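Long-range contacts in Pvc2 (Photorhabdus asymbiotica subsp. asymbiotica, PDB 6J0B), which probably builds the contractile sheath around the inner tube of an extracellular contractile injection system, captured here in the extended state: residues Q39-D44 and L85-S90; G124-F129 and L255-E260; T134-N139 and D210-E215; E143-Y148 and R220-I225; P159-D164 and G200-K205. All blocks are in the same frame, centred on the assembly; numbering follows the deposited sequence.

Contact 1 of 5, residues Q39-D44 and L85-S90; sequences QYISED and LVKTTS
I41 and K87 run alongside each other, pointing opposite ways, where the 39-44 loop meets the end of strand 83-87, with I41 CD1 3.7 Å from K87 CG. The lysine runs extended beyond CG, and such a chain suits a half-open place: its methylenes lie against the isoleucine while its ammonium stays near polar atoms. The other branch of I41 crosses L85 at about a right angle, CG2 standing 4.1 Å from L85 CD2. K87 NZ gives the carbonyl O of I41 a weak hydrogen bond at 3.2 Å, and its stronger partner is N38 O. Further along, D44 N donates to S90 OG across 3.0 Å, with an N-H...O angle of 152°. OG is placed for this by chi1 of 70°, between the backbone N and the carbonyl carbon. In the loop itself, S42 OG bonds a lone pair of E43 O in the carbonyl plane. T89 OG1 is hydrogen-bonded to E36. The 39-44 loop leads from strand 31-34 to strand 47-49, passing the end of strand 83-87 that lies between them; I41 also packs on V34 and I47, L85 on I49, and D44 on I94 of helix 91-94.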
# COMPACT_ATOMS: atom_id res chain seq x y z
N GLN A 39 -54.53 54.16 20.12
CA GLN A 39 -54.82 54.10 21.54
C GLN A 39 -53.74 53.42 22.36
O GLN A 39 -53.83 53.40 23.59
CB GLN A 39 -56.16 53.38 21.77
CG GLN A 39 -56.14 51.89 21.44
CD GLN A 39 -56.45 51.59 19.99
OE1 GLN A 39 -56.37 52.46 19.12
NE2 GLN A 39 -56.81 50.34 19.71
N TYR A 40 -52.71 52.87 21.72
CA TYR A 40 -51.75 52.04 22.45
C TYR A 40 -50.55 52.82 22.95
O TYR A 40 -50.03 52.52 24.03
CB TYR A 40 -51.30 50.88 21.58
CG TYR A 40 -52.31 49.77 21.53
CD1 TYR A 40 -52.44 48.88 22.58
CD2 TYR A 40 -53.15 49.62 20.43
CE1 TYR A 40 -53.37 47.86 22.55
CE2 TYR A 40 -54.08 48.60 20.38
CZ TYR A 40 -54.19 47.73 21.45
OH TYR A 40 -55.12 46.71 21.41
N ILE A 41 -50.07 53.81 22.20
CA ILE A 41 -48.93 54.61 22.62
C ILE A 41 -49.43 56.00 23.00
O ILE A 41 -50.44 56.48 22.48
CB ILE A 41 -47.82 54.67 21.55
CG1 ILE A 41 -48.20 55.56 20.37
CG2 ILE A 41 -47.49 53.28 21.05
CD1 ILE A 41 -47.01 55.99 19.58
N SER A 42 -48.73 56.63 23.94
CA SER A 42 -49.08 57.95 24.43
C SER A 42 -48.26 59.01 23.71
O SER A 42 -47.26 58.72 23.05
CB SER A 42 -48.85 58.03 25.94
OG SER A 42 -48.88 59.37 26.39
N GLU A 43 -48.70 60.25 23.84
CA GLU A 43 -47.92 61.37 23.34
C GLU A 43 -46.66 61.56 24.17
O GLU A 43 -46.59 61.18 25.34
CB GLU A 43 -48.72 62.67 23.38
CG GLU A 43 -49.60 62.96 22.18
CD GLU A 43 -50.35 64.26 22.36
OE1 GLU A 43 -51.29 64.52 21.58
OE2 GLU A 43 -50.01 65.02 23.28
N ASP A 44 -45.64 62.14 23.53
CA ASP A 44 -44.47 62.73 24.16
C ASP A 44 -43.61 61.73 24.93
O ASP A 44 -42.90 62.12 25.86
CB ASP A 44 -44.86 63.90 25.07
CG ASP A 44 -45.03 65.20 24.31
OD1 ASP A 44 -44.07 65.61 23.62
OD2 ASP A 44 -46.12 65.81 24.39
N LEU A 85 -41.17 54.05 18.91
CA LEU A 85 -42.50 54.39 18.43
C LEU A 85 -42.89 55.74 19.01
O LEU A 85 -43.23 55.84 20.19
CB LEU A 85 -43.52 53.32 18.84
CG LEU A 85 -43.85 52.18 17.88
CD1 LEU A 85 -42.67 51.26 17.68
CD2 LEU A 85 -45.03 51.40 18.41
N VAL A 86 -42.83 56.78 18.19
CA VAL A 86 -43.15 58.14 18.60
C VAL A 86 -44.38 58.59 17.82
O VAL A 86 -44.46 58.37 16.61
CB VAL A 86 -41.97 59.10 18.36
CG1 VAL A 86 -42.27 60.47 18.94
CG2 VAL A 86 -40.71 58.55 18.98
N LYS A 87 -45.34 59.19 18.51
CA LYS A 87 -46.51 59.74 17.84
C LYS A 87 -46.12 60.96 17.01
O LYS A 87 -45.17 61.67 17.33
CB LYS A 87 -47.60 60.10 18.84
CG LYS A 87 -48.79 59.17 18.76
CD LYS A 87 -49.85 59.49 19.80
CE LYS A 87 -50.99 58.49 19.72
NZ LYS A 87 -52.01 58.72 20.77
N THR A 88 -46.87 61.19 15.94
CA THR A 88 -46.42 62.08 14.88
C THR A 88 -46.54 63.56 15.22
O THR A 88 -45.84 64.37 14.61
CB THR A 88 -47.18 61.78 13.58
OG1 THR A 88 -46.69 62.62 12.53
CG2 THR A 88 -48.68 62.02 13.75
N THR A 89 -47.39 63.93 16.17
CA THR A 89 -47.54 65.34 16.51
C THR A 89 -46.54 65.80 17.56
O THR A 89 -46.14 66.96 17.55
CB THR A 89 -48.96 65.64 16.98
OG1 THR A 89 -49.26 64.82 18.12
CG2 THR A 89 -49.95 65.35 15.86
N SER A 90 -46.15 64.90 18.46
CA SER A 90 -45.05 65.14 19.38
C SER A 90 -43.73 64.60 18.86
O SER A 90 -42.81 64.37 19.65
CB SER A 90 -45.37 64.53 20.74
OG SER A 90 -45.34 63.11 20.67

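Contact 2 of 5, residues G124-F129 and L255-E260; sequences GLFAVF and LFNSVE
N257, with a slight touch from E260, brings residues 255-260 of helix 250-266 against G124 and F126. Within the helix, L255 O accepts V259 N at 2.8 Å, an ordinary helical bond, and the ring of F256 meets W247 edge-to-face. N257 comes next and carries nearly all of the contact. Its CG lies anti to the carbonyl carbon, beside the backbone N (chi1 -81°), and from there ND2 approaches G124 O to 3.5 Å without making a hydrogen bond. The same nitrogen stands at the edge of the F126 ring, near its plane, and 4.0 Å from F126 CB. Asparagine suits this place because it is short and polar at both ends of its amide: ND2 faces the carbonyl of G124, while OD1 takes a weak hydrogen bond from R253, earlier in the helix. F126 belongs to a central strand of the mixed sheet, flanked in parallel by strands 103-106 and 154-157, and N257 sets the helix against that part of the chain. The F126 ring adds to this by packing on V250, R253 and R254, and on A155 and L103 of the flanking strands. Three residues after N257, and so on the same side of the helix, E260 turns toward G124. Its OE2 comes only to 4.4 Å from G124 CA, a marginal touch.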
# COMPACT_ATOMS: atom_id res chain seq x y z
N GLY A 124 -27.50 63.78 12.48
CA GLY A 124 -27.27 62.54 11.78
C GLY A 124 -28.51 61.81 11.32
O GLY A 124 -28.45 60.59 11.09
N LEU A 125 -29.64 62.50 11.15
CA LEU A 125 -30.89 61.84 10.83
C LEU A 125 -31.05 61.67 9.33
O LEU A 125 -30.94 62.63 8.57
CB LEU A 125 -32.07 62.64 11.40
CG LEU A 125 -32.64 62.24 12.76
CD1 LEU A 125 -33.12 60.81 12.72
CD2 LEU A 125 -31.63 62.44 13.88
N PHE A 126 -31.32 60.44 8.90
CA PHE A 126 -31.74 60.12 7.55
C PHE A 126 -33.21 59.74 7.59
O PHE A 126 -33.66 59.09 8.54
CB PHE A 126 -30.90 58.97 6.97
CG PHE A 126 -31.04 58.80 5.49
CD1 PHE A 126 -30.19 59.47 4.62
CD2 PHE A 126 -31.99 57.94 4.96
CE1 PHE A 126 -30.32 59.31 3.26
CE2 PHE A 126 -32.11 57.78 3.60
CZ PHE A 126 -31.27 58.46 2.75
N ALA A 127 -33.97 60.13 6.57
CA ALA A 127 -35.43 60.03 6.63
C ALA A 127 -35.98 59.36 5.38
O ALA A 127 -36.19 60.03 4.37
CB ALA A 127 -36.06 61.40 6.82
N VAL A 128 -36.26 58.07 5.45
CA VAL A 128 -36.88 57.35 4.35
C VAL A 128 -38.40 57.41 4.54
O VAL A 128 -38.91 57.08 5.62
CB VAL A 128 -36.38 55.90 4.28
CG1 VAL A 128 -36.13 55.35 5.67
CG2 VAL A 128 -37.34 55.01 3.53
N PHE A 129 -39.12 57.85 3.52
CA PHE A 129 -40.58 57.79 3.56
C PHE A 129 -41.10 57.30 2.21
O PHE A 129 -40.34 56.91 1.32
CB PHE A 129 -41.20 59.13 3.97
CG PHE A 129 -40.45 60.33 3.52
CD1 PHE A 129 -39.71 61.07 4.43
CD2 PHE A 129 -40.52 60.76 2.21
CE1 PHE A 129 -39.03 62.20 4.03
CE2 PHE A 129 -39.84 61.89 1.81
CZ PHE A 129 -39.10 62.61 2.72
N LEU A 255 -23.14 56.80 4.70
CA LEU A 255 -21.79 56.59 5.20
C LEU A 255 -21.32 57.81 5.98
O LEU A 255 -20.77 57.67 7.08
CB LEU A 255 -20.83 56.31 4.05
CG LEU A 255 -19.36 56.17 4.46
CD1 LEU A 255 -19.14 54.91 5.26
CD2 LEU A 255 -18.46 56.20 3.25
N PHE A 256 -21.55 59.00 5.44
CA PHE A 256 -21.14 60.23 6.12
C PHE A 256 -21.93 60.46 7.39
O PHE A 256 -21.40 61.03 8.34
CB PHE A 256 -21.29 61.42 5.18
CG PHE A 256 -20.05 61.72 4.40
CD1 PHE A 256 -19.24 62.78 4.74
CD2 PHE A 256 -19.68 60.92 3.33
CE1 PHE A 256 -18.10 63.06 4.03
CE2 PHE A 256 -18.54 61.18 2.62
CZ PHE A 256 -17.75 62.25 2.96
N ASN A 257 -23.20 60.03 7.44
CA ASN A 257 -23.96 60.10 8.68
C ASN A 257 -23.40 59.14 9.72
O ASN A 257 -23.40 59.44 10.91
CB ASN A 257 -25.43 59.79 8.41
CG ASN A 257 -26.19 60.98 7.89
OD1 ASN A 257 -25.61 62.03 7.63
ND2 ASN A 257 -27.49 60.82 7.73
N SER A 258 -22.92 57.98 9.28
CA SER A 258 -22.43 56.97 10.21
C SER A 258 -21.03 57.30 10.71
O SER A 258 -20.71 57.04 11.87
CB SER A 258 -22.44 55.60 9.55
OG SER A 258 -21.46 54.76 10.13
N VAL A 259 -20.18 57.83 9.83
CA VAL A 259 -18.80 58.15 10.20
C VAL A 259 -18.78 59.27 11.22
O VAL A 259 -18.06 59.21 12.23
CB VAL A 259 -17.99 58.52 8.94
CG1 VAL A 259 -16.68 59.18 9.30
CG2 VAL A 259 -17.72 57.30 8.12
N GLU A 260 -19.61 60.29 11.01
CA GLU A 260 -19.57 61.45 11.89
C GLU A 260 -20.23 61.15 13.24
O GLU A 260 -19.95 61.83 14.23
CB GLU A 260 -20.23 62.64 11.20
CG GLU A 260 -21.73 62.64 11.11
CD GLU A 260 -22.23 63.59 10.03
OE1 GLU A 260 -21.41 63.99 9.17
OE2 GLU A 260 -23.43 63.93 10.03

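Contact 3 of 5, residues T134-N139 and D210-E215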
# COMPACT_ATOMS: atom_id res chain seq x y z
N THR A 134 -51.20 56.23 -4.93
CA THR A 134 -51.89 56.05 -6.20
C THR A 134 -50.92 55.54 -7.26
O THR A 134 -49.71 55.79 -7.21
CB THR A 134 -52.55 57.35 -6.65
OG1 THR A 134 -53.22 57.15 -7.89
CG2 THR A 134 -51.52 58.47 -6.80
N GLU A 135 -51.46 54.80 -8.22
CA GLU A 135 -50.69 54.35 -9.37
C GLU A 135 -50.42 55.54 -10.27
O GLU A 135 -51.35 56.11 -10.85
CB GLU A 135 -51.45 53.23 -10.09
CG GLU A 135 -50.78 52.70 -11.34
CD GLU A 135 -51.37 53.31 -12.60
OE1 GLU A 135 -52.42 53.98 -12.49
OE2 GLU A 135 -50.78 53.13 -13.68
N LEU A 136 -49.15 55.94 -10.38
CA LEU A 136 -48.80 57.16 -11.09
C LEU A 136 -48.51 56.87 -12.56
O LEU A 136 -48.69 55.75 -13.05
CB LEU A 136 -47.63 57.87 -10.41
CG LEU A 136 -46.43 57.13 -9.83
CD1 LEU A 136 -45.53 56.48 -10.86
CD2 LEU A 136 -45.61 58.07 -8.97
N THR A 137 -48.02 57.89 -13.26
CA THR A 137 -47.86 57.85 -14.70
C THR A 137 -46.45 58.26 -15.10
O THR A 137 -45.72 58.90 -14.33
CB THR A 137 -48.86 58.77 -15.41
OG1 THR A 137 -48.73 60.10 -14.88
CG2 THR A 137 -50.29 58.29 -15.22
N ILE A 138 -46.08 57.88 -16.32
CA ILE A 138 -44.94 58.46 -17.00
C ILE A 138 -45.30 59.84 -17.56
O ILE A 138 -44.42 60.64 -17.88
CB ILE A 138 -44.46 57.48 -18.09
CG1 ILE A 138 -43.04 57.80 -18.57
CG2 ILE A 138 -45.42 57.46 -19.27
CD1 ILE A 138 -42.53 56.85 -19.63
N ASN A 139 -46.60 60.14 -17.64
CA ASN A 139 -47.14 61.32 -18.28
C ASN A 139 -47.18 62.52 -17.34
O ASN A 139 -46.67 63.59 -17.68
CB ASN A 139 -48.54 61.00 -18.81
CG ASN A 139 -49.11 62.09 -19.70
OD1 ASN A 139 -48.40 62.99 -20.14
ND2 ASN A 139 -50.40 61.99 -19.99
N ASP A 210 -39.91 49.79 -17.10
CA ASP A 210 -38.58 50.41 -17.08
C ASP A 210 -38.61 51.83 -17.61
O ASP A 210 -37.79 52.66 -17.19
CB ASP A 210 -37.60 49.57 -17.90
CG ASP A 210 -36.75 48.66 -17.04
OD1 ASP A 210 -36.61 48.95 -15.84
OD2 ASP A 210 -36.23 47.67 -17.58
N GLU A 211 -39.52 52.13 -18.54
CA GLU A 211 -39.60 53.48 -19.08
C GLU A 211 -40.17 54.46 -18.07
O GLU A 211 -39.84 55.65 -18.11
CB GLU A 211 -40.43 53.48 -20.36
CG GLU A 211 -39.88 52.59 -21.46
CD GLU A 211 -38.58 53.10 -22.05
OE1 GLU A 211 -38.38 54.34 -22.08
OE2 GLU A 211 -37.76 52.27 -22.49
N LEU A 212 -41.03 53.99 -17.16
CA LEU A 212 -41.55 54.86 -16.12
C LEU A 212 -40.48 55.18 -15.08
O LEU A 212 -40.42 56.31 -14.58
CB LEU A 212 -42.77 54.21 -15.45
CG LEU A 212 -43.52 55.02 -14.39
CD1 LEU A 212 -45.01 54.94 -14.63
CD2 LEU A 212 -43.20 54.52 -12.99
N GLN A 213 -39.64 54.20 -14.74
CA GLN A 213 -38.58 54.41 -13.77
C GLN A 213 -37.51 55.37 -14.28
O GLN A 213 -36.83 56.00 -13.48
CB GLN A 213 -37.95 53.08 -13.38
CG GLN A 213 -37.16 53.10 -12.08
CD GLN A 213 -36.40 51.83 -11.82
OE1 GLN A 213 -35.66 51.73 -10.85
NE2 GLN A 213 -36.56 50.85 -12.70
N GLY A 214 -37.37 55.50 -15.60
CA GLY A 214 -36.43 56.47 -16.14
C GLY A 214 -36.87 57.90 -15.93
O GLY A 214 -36.02 58.80 -15.85
N GLU A 215 -38.18 58.14 -15.85
CA GLU A 215 -38.68 59.48 -15.56
C GLU A 215 -38.34 59.91 -14.15
O GLU A 215 -37.84 61.02 -13.91
CB GLU A 215 -40.19 59.53 -15.76
CG GLU A 215 -40.65 60.08 -17.08
CD GLU A 215 -40.49 61.58 -17.20
OE1 GLU A 215 -40.77 62.29 -16.21
OE2 GLU A 215 -40.08 62.04 -18.28
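Helix 210-216 of the subtilisin-like domain is covered at the surface by the loop 134-139 that follows strand 126-130, and L136 and the T137-I138 peptide of the loop meet L212 of the helix. L212 CG lies anti to the backbone N (chi1 -176°), and beyond it the two methyls divide the work. CD2 meets L136 CD1 at 3.7 Å, the two leucines crossing obliquely. CD1 lies against the peptide between T137 and I138, 3.6 Å from I138 N. A forked leucine suits the place, touching a side chain and the loop backbone at once. The contact joins the connection after strand 126-130 to a helix that precedes strand 222-228 in the chain, on whose M224 L212 also rests. I138 is exposed, yet its extended branch spans toward the helix: CG1 is anti to the backbone N and chi2 of 179° extends the branch, so that CD1 lies near the carbonyl of E211, 4.0 Å from E211 CB. Farther along the helix, E215 CG comes to 3.6 Å from I138 CG1, the side chains crossing at about a right angle. Here the glutamate offers its aliphatic part. Polar ties from the loop backbone run to two tyrosines, T137 O to Y216 OH and L136 N to Y158 OH. On the helix, D210 forms a salt bridge with R226 and packs on Y7 of a second subunit, while Q213 touches P8 of that subunit.

Contact 4 of 5, residues E143-Y148 and R220-I225; sequences EAKQAY and RAINMI
R220 and K145 meet at their bases, CB to CB at 4.0 Å, and then part company. R220 stretches from CG to NE past the loosely helical residues 145-147, its CD 3.3 Å from K145 O. The guanidinium has K145 O near its plane and Q146 O in its plane, both at the edge. It is tilted 50° from the amide of Q146, whose OE1 stands 3.4 Å from R220 NH1. NH1 also lies 2.9 Å from Y148 O. A cation suits this site, since the carbonyl oxygens of K145, Q146 and Y148 gathered here would probably favour a positive charge. Segment 143-148 belongs to the beta-alpha-beta connection between the parallel strands 126-130 and 154-157, and R220 leads into strand 222-228, the next strand of the sheet. K145 goes the other way: its CD passes 3.3 Å from R220 O, and the bend at chi3 (-97°) turns CE so that NZ can reach its hydrogen-bond partner, E215 O. Its methylenes meet the apolar I222 on the way, K145 CG lying 4.4 Å from I222 CD1. I222 and the ring of Y148 both rest on V156, while Y148 OH bonds weakly to D130 O.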
# COMPACT_ATOMS: atom_id res chain seq x y z
N GLU A 143 -44.88 66.23 -11.84
CA GLU A 143 -45.70 66.80 -10.78
C GLU A 143 -45.63 65.98 -9.50
O GLU A 143 -45.80 66.53 -8.41
CB GLU A 143 -47.15 66.91 -11.24
CG GLU A 143 -47.33 67.45 -12.64
CD GLU A 143 -48.61 66.94 -13.29
OE1 GLU A 143 -48.92 67.38 -14.42
OE2 GLU A 143 -49.30 66.11 -12.67
N ALA A 144 -45.39 64.67 -9.62
CA ALA A 144 -45.27 63.83 -8.43
C ALA A 144 -43.94 64.04 -7.72
O ALA A 144 -43.87 63.90 -6.50
CB ALA A 144 -45.42 62.35 -8.82
N LYS A 145 -42.88 64.38 -8.46
CA LYS A 145 -41.63 64.75 -7.83
C LYS A 145 -41.70 66.13 -7.19
O LYS A 145 -40.87 66.44 -6.32
CB LYS A 145 -40.49 64.69 -8.85
CG LYS A 145 -40.26 63.31 -9.44
CD LYS A 145 -38.88 63.16 -10.05
CE LYS A 145 -38.89 63.37 -11.55
NZ LYS A 145 -37.67 62.80 -12.18
N GLN A 146 -42.67 66.95 -7.58
CA GLN A 146 -42.83 68.27 -6.99
C GLN A 146 -43.37 68.21 -5.57
O GLN A 146 -43.18 69.16 -4.80
CB GLN A 146 -43.76 69.12 -7.86
CG GLN A 146 -43.07 70.21 -8.64
CD GLN A 146 -42.73 71.40 -7.77
OE1 GLN A 146 -41.66 71.46 -7.17
NE2 GLN A 146 -43.64 72.36 -7.70
N ALA A 147 -44.04 67.12 -5.21
CA ALA A 147 -44.65 67.03 -3.88
C ALA A 147 -43.60 66.82 -2.79
O ALA A 147 -43.86 67.14 -1.63
CB ALA A 147 -45.67 65.89 -3.85
N TYR A 148 -42.43 66.30 -3.14
CA TYR A 148 -41.41 66.00 -2.16
C TYR A 148 -40.33 67.08 -2.15
O TYR A 148 -40.04 67.71 -3.17
CB TYR A 148 -40.79 64.63 -2.45
CG TYR A 148 -41.73 63.50 -2.10
CD1 TYR A 148 -42.58 62.95 -3.05
CD2 TYR A 148 -41.78 63.01 -0.80
CE1 TYR A 148 -43.44 61.92 -2.72
CE2 TYR A 148 -42.64 61.98 -0.47
CZ TYR A 148 -43.47 61.44 -1.43
OH TYR A 148 -44.32 60.42 -1.08
N ARG A 220 -35.72 64.50 -8.75
CA ARG A 220 -35.95 64.32 -7.32
C ARG A 220 -36.29 62.85 -7.17
O ARG A 220 -37.46 62.47 -7.19
CB ARG A 220 -37.05 65.22 -6.79
CG ARG A 220 -36.65 66.67 -6.66
CD ARG A 220 -37.77 67.50 -6.07
NE ARG A 220 -37.45 68.92 -6.08
CZ ARG A 220 -38.30 69.87 -5.71
NH1 ARG A 220 -39.52 69.55 -5.32
NH2 ARG A 220 -37.92 71.14 -5.75
N ALA A 221 -35.25 62.04 -7.02
CA ALA A 221 -35.32 60.65 -7.41
C ALA A 221 -36.18 59.82 -6.48
O ALA A 221 -36.06 59.89 -5.25
CB ALA A 221 -33.92 60.06 -7.49
N ILE A 222 -37.06 59.03 -7.08
CA ILE A 222 -37.92 58.10 -6.37
C ILE A 222 -37.41 56.71 -6.70
O ILE A 222 -37.55 56.24 -7.83
CB ILE A 222 -39.39 58.27 -6.76
CG1 ILE A 222 -39.86 59.68 -6.44
CG2 ILE A 222 -40.23 57.26 -6.04
CD1 ILE A 222 -41.32 59.92 -6.77
N ASN A 223 -36.80 56.05 -5.72
CA ASN A 223 -36.38 54.68 -5.88
C ASN A 223 -37.60 53.77 -5.97
O ASN A 223 -38.69 54.13 -5.51
CB ASN A 223 -35.48 54.26 -4.73
CG ASN A 223 -34.42 55.29 -4.43
OD1 ASN A 223 -33.72 55.75 -5.33
ND2 ASN A 223 -34.30 55.68 -3.17
N MET A 224 -37.44 52.62 -6.61
CA MET A 224 -38.61 51.80 -6.90
C MET A 224 -38.33 50.35 -6.58
O MET A 224 -37.22 49.85 -6.76
CB MET A 224 -39.05 51.97 -8.36
CG MET A 224 -39.76 53.29 -8.59
SD MET A 224 -40.38 53.66 -10.23
CE MET A 224 -41.10 55.27 -9.93
N ILE A 225 -39.36 49.68 -6.06
CA ILE A 225 -39.30 48.27 -5.69
C ILE A 225 -40.07 47.50 -6.75
O ILE A 225 -41.30 47.61 -6.84
CB ILE A 225 -39.91 48.05 -4.30
CG1 ILE A 225 -39.24 48.95 -3.27
CG2 ILE A 225 -39.80 46.59 -3.89
CD1 ILE A 225 -40.11 49.27 -2.09

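Contact 5 of 5, residues P159-D164 and G200-K205; sequences PWLKAD and GGLEPK
L161 and L202 cross at about a right angle, with L161 CB 3.7 Å from L202 CD1. The same CD1 reaches A163 CB at 4.0 Å, and the small alanine fits beside the leucine methyl. L161 also lies on V175 of helix 172-186 and on I225, so leucine suits a position enclosed on several sides. Next to this, P159 and P204 touch CB to CB at 4.2 Å, two rigid rings needing no polar partner.

Around the apolar centre, strands 161-163 and 202-204 form a two-stranded antiparallel sheet, splayed to 136° between their directions. K162 and E203 make its hydrogen-bonded pair: K162 N to E203 O is 3.0 Å and nearly straight at 171°, and E203 N to K162 O is 3.2 Å. A weak bond from K205 N to W160 O lies beyond P204, whose own nitrogen carries no hydrogen.

At the exposed edge K162 and E203 share a face, but NZ and OE1 are 5.9 Å apart. K205 NZ instead forms a salt bridge with D169, and W160 NE1 bonds G131 O. The K162-E203 backbone pair and apolar packing probably carry most of the cohesion, and the K162-E203 charges probably add only a distant attraction.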
# COMPACT_ATOMS: atom_id res chain seq x y z
N PRO A 159 -43.58 51.95 -4.63
CA PRO A 159 -44.82 51.16 -4.59
C PRO A 159 -45.12 50.64 -3.20
O PRO A 159 -44.26 50.02 -2.55
CB PRO A 159 -44.54 50.02 -5.58
CG PRO A 159 -43.11 50.16 -5.99
CD PRO A 159 -42.45 51.09 -5.03
N TRP A 160 -46.33 50.91 -2.73
CA TRP A 160 -46.79 50.38 -1.46
C TRP A 160 -46.93 48.87 -1.57
O TRP A 160 -47.73 48.38 -2.36
CB TRP A 160 -48.12 51.01 -1.07
CG TRP A 160 -47.98 52.35 -0.45
CD1 TRP A 160 -47.33 53.43 -0.97
CD2 TRP A 160 -48.50 52.77 0.82
NE1 TRP A 160 -47.41 54.49 -0.11
CE2 TRP A 160 -48.12 54.11 1.00
CE3 TRP A 160 -49.24 52.14 1.81
CZ2 TRP A 160 -48.47 54.84 2.13
CZ3 TRP A 160 -49.58 52.86 2.94
CH2 TRP A 160 -49.20 54.19 3.09
N LEU A 161 -46.14 48.14 -0.79
CA LEU A 161 -46.12 46.69 -0.92
C LEU A 161 -47.38 46.07 -0.35
O LEU A 161 -48.06 46.65 0.50
CB LEU A 161 -44.89 46.14 -0.22
CG LEU A 161 -43.64 46.54 -0.99
CD1 LEU A 161 -42.64 47.16 -0.06
CD2 LEU A 161 -43.07 45.32 -1.66
N LYS A 162 -47.71 44.88 -0.85
CA LYS A 162 -48.86 44.14 -0.38
C LYS A 162 -48.42 42.74 0.02
O LYS A 162 -47.41 42.23 -0.46
CB LYS A 162 -49.98 44.08 -1.44
CG LYS A 162 -49.74 43.07 -2.55
CD LYS A 162 -50.70 43.27 -3.70
CE LYS A 162 -50.41 42.29 -4.81
NZ LYS A 162 -51.15 42.63 -6.06
N ALA A 163 -49.18 42.14 0.93
CA ALA A 163 -48.86 40.83 1.46
C ALA A 163 -50.15 40.04 1.64
O ALA A 163 -51.24 40.60 1.68
CB ALA A 163 -48.11 40.93 2.79
N ASP A 164 -50.00 38.72 1.74
CA ASP A 164 -51.17 37.87 1.93
C ASP A 164 -51.69 37.92 3.36
O ASP A 164 -52.89 37.73 3.58
CB ASP A 164 -50.85 36.43 1.53
CG ASP A 164 -49.58 35.91 2.18
OD1 ASP A 164 -48.86 36.71 2.81
OD2 ASP A 164 -49.30 34.70 2.05
N GLY A 200 -39.70 39.08 3.81
CA GLY A 200 -41.10 38.83 4.09
C GLY A 200 -41.88 38.50 2.83
O GLY A 200 -41.41 38.66 1.71
N GLY A 201 -43.11 38.04 3.03
CA GLY A 201 -43.96 37.71 1.90
C GLY A 201 -44.53 38.93 1.20
O GLY A 201 -45.74 39.17 1.24
N LEU A 202 -43.66 39.69 0.55
CA LEU A 202 -44.02 40.97 -0.06
C LEU A 202 -43.96 40.87 -1.58
O LEU A 202 -43.24 40.04 -2.13
CB LEU A 202 -43.08 42.08 0.41
CG LEU A 202 -43.32 42.77 1.75
CD1 LEU A 202 -44.78 43.06 1.91
CD2 LEU A 202 -42.80 41.97 2.93
N GLU A 203 -44.75 41.72 -2.23
CA GLU A 203 -44.69 41.94 -3.67
C GLU A 203 -45.34 43.28 -3.96
O GLU A 203 -46.26 43.67 -3.23
CB GLU A 203 -45.37 40.80 -4.45
CG GLU A 203 -46.62 40.22 -3.83
CD GLU A 203 -47.10 39.01 -4.60
OE1 GLU A 203 -46.69 38.85 -5.77
OE2 GLU A 203 -47.88 38.21 -4.04
N PRO A 204 -44.89 44.00 -4.98
CA PRO A 204 -45.40 45.36 -5.21
C PRO A 204 -46.85 45.37 -5.65
O PRO A 204 -47.33 44.45 -6.32
CB PRO A 204 -44.48 45.91 -6.31
CG PRO A 204 -43.28 45.05 -6.27
CD PRO A 204 -43.76 43.70 -5.87
N LYS A 205 -47.56 46.43 -5.26
CA LYS A 205 -48.95 46.59 -5.66
C LYS A 205 -49.07 46.90 -7.14
O LYS A 205 -50.00 46.43 -7.81
CB LYS A 205 -49.61 47.69 -4.83
CG LYS A 205 -51.10 47.82 -4.99
CD LYS A 205 -51.62 48.93 -4.10
CE LYS A 205 -53.10 49.17 -4.33
NZ LYS A 205 -53.65 50.11 -3.31

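In the fold
Contacts 3, 4 and 5 gather on one part of the subtilisin-like domain. Contacts 3 and 4 are the nearest pair, their centres about 10 Å apart: they touch where K145 meets E215 and through L136 CD2, 4.3 Å from A144 CB. Contact 5 meets contact 4 through I225, whose CD1 lies 3.9 Å from L161 CD1, and stays about 6 Å from contact 3 at the nearest atoms. Contact 2 reaches contact 4 where F129 CE2 meets Y148 CD2, and it ties this domain to a helix of the sheath C-terminal domain; contacts 3, 4 and 5 all fall within the chain it closes. Contact 1 stands apart, its centre about 23 Å from that of contact 2 and 35 Å from contact 3, where a second subunit also packs.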